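Local coordinates for protein putative polyketide synthase (PDB 1U0M) that catalyses the iterative condensation of five malonyl-CoA units and the cyclisation of the resulting pentaketide to 1,3,6,8-tetrahydroxynaphthalene, as a homodimeric type III polyketide synthase, at residues A168-C173 against A203-R208. Residues are numbered along the deposited sequence; the frame is centred on the assembly and turned at random.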
# COMPACT_ATOMS: atom_id res chain seq x y z
N ALA A 168 16.00 -7.06 2.17
CA ALA A 168 14.90 -6.11 2.15
C ALA A 168 15.08 -5.02 3.21
O ALA A 168 15.65 -5.25 4.27
CB ALA A 168 13.58 -6.83 2.37
N LEU A 169 14.60 -3.82 2.90
CA LEU A 169 14.68 -2.71 3.83
C LEU A 169 13.29 -2.31 4.29
O LEU A 169 12.46 -1.88 3.49
CB LEU A 169 15.36 -1.50 3.18
CG LEU A 169 15.40 -0.26 4.08
CD1 LEU A 169 16.20 -0.56 5.35
CD2 LEU A 169 16.01 0.92 3.33
N ILE A 170 13.04 -2.45 5.58
CA ILE A 170 11.76 -2.09 6.15
C ILE A 170 11.84 -0.71 6.78
O ILE A 170 12.67 -0.48 7.66
CB ILE A 170 11.33 -3.07 7.23
CG1 ILE A 170 11.22 -4.47 6.63
CG2 ILE A 170 10.00 -2.64 7.82
CD1 ILE A 170 10.83 -5.51 7.63
N VAL A 171 10.98 0.20 6.33
CA VAL A 171 10.95 1.55 6.88
C VAL A 171 9.55 1.87 7.37
O VAL A 171 8.59 1.75 6.63
CB VAL A 171 11.33 2.62 5.85
CG1 VAL A 171 11.23 3.99 6.48
CG2 VAL A 171 12.74 2.37 5.34
N ALA A 172 9.46 2.27 8.63
CA ALA A 172 8.19 2.65 9.23
C ALA A 172 8.28 4.13 9.60
O ALA A 172 9.17 4.55 10.33
CB ALA A 172 7.93 1.80 10.47
N CYS A 173 7.35 4.93 9.08
CA CYS A 173 7.35 6.36 9.37
C CYS A 173 5.96 6.74 9.85
O CYS A 173 5.00 6.69 9.09
CB CYS A 173 7.71 7.15 8.11
SG CYS A 173 7.98 8.90 8.38
N ALA A 203 14.55 -1.25 9.53
CA ALA A 203 15.26 -2.48 9.84
C ALA A 203 15.52 -3.27 8.57
O ALA A 203 14.70 -3.30 7.66
CB ALA A 203 14.45 -3.32 10.81
N VAL A 204 16.68 -3.91 8.52
CA VAL A 204 17.03 -4.69 7.36
C VAL A 204 16.79 -6.16 7.64
O VAL A 204 16.89 -6.61 8.79
CB VAL A 204 18.50 -4.50 6.98
CG1 VAL A 204 18.78 -5.16 5.64
CG2 VAL A 204 18.82 -3.02 6.93
N VAL A 205 16.43 -6.91 6.61
CA VAL A 205 16.21 -8.33 6.75
C VAL A 205 17.02 -9.03 5.68
O VAL A 205 16.55 -9.27 4.57
CB VAL A 205 14.73 -8.70 6.60
CG1 VAL A 205 13.95 -8.21 7.81
CG2 VAL A 205 14.17 -8.09 5.33
N ARG A 206 18.27 -9.34 6.01
CA ARG A 206 19.17 -10.01 5.09
C ARG A 206 18.93 -11.51 5.18
O ARG A 206 18.97 -12.09 6.26
CB ARG A 206 20.62 -9.66 5.42
CG ARG A 206 21.08 -10.15 6.78
CD ARG A 206 22.36 -9.45 7.23
NE ARG A 206 23.45 -10.39 7.53
CZ ARG A 206 24.47 -10.13 8.35
NH1 ARG A 206 24.55 -8.96 8.96
NH2 ARG A 206 25.40 -11.05 8.56
N GLY A 207 18.66 -12.13 4.04
CA GLY A 207 18.43 -13.56 4.00
C GLY A 207 19.76 -14.26 3.93
O GLY A 207 19.89 -15.42 4.33
N ARG A 208 20.76 -13.54 3.43
CA ARG A 208 22.11 -14.05 3.28
C ARG A 208 22.59 -14.74 4.56
O ARG A 208 23.22 -15.79 4.51
CB ARG A 208 23.07 -12.90 2.93
CG ARG A 208 23.96 -12.42 4.07
CD ARG A 208 23.82 -10.93 4.32
NE ARG A 208 24.95 -10.39 5.07
CZ ARG A 208 25.04 -9.13 5.47
NH1 ARG A 208 24.07 -8.28 5.20
NH2 ARG A 208 26.11 -8.71 6.13
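Residues 168-173 and 203-206 run antiparallel, their N-to-C directions 158° apart, and pair through two hydrogen-bonded couples, Ala168 with Val205 and Ile170 with Ala203, on either side of the non-hydrogen-bonded couple Leu169 and Val204. Between Ile170 and Ala203 both bonds are short, Ile170 N to Ala203 O and Ala203 N to Ile170 O each 2.8 Å. The Ala168-Val205 pair is less even: Val205 N meets Ala168 O in the carbonyl plane at 3.0 Å, whereas Ala168 N reaches Val205 O from above that carbonyl's plane at 3.3 Å. On one face Val205 has CG1 anti to its carbonyl carbon (chi1 -71°), which leaves CG2 in the crowded position between backbone N and carbonyl carbon, tight against Ala168 CB at 3.3 Å; CG1 faces Ile170 CD1, the two side chains crossing at about a right angle. On the other face Leu169, with CG anti to its backbone N (chi1 176°), brings CD1 obliquely to Val204 CG2, 3.9 Å away. Within the large mixed sheet of the thiolase fold, parallel strand 108-112 hydrogen-bonds to the backbone of Leu169 and Val171 on the side away from strand 198-206. Helix 148-162 packs through Ala152 and Ala156 against the face carrying Ala168, Ile170 and Val205, while helix 73-99 lies on the other, against Leu169 and Val204.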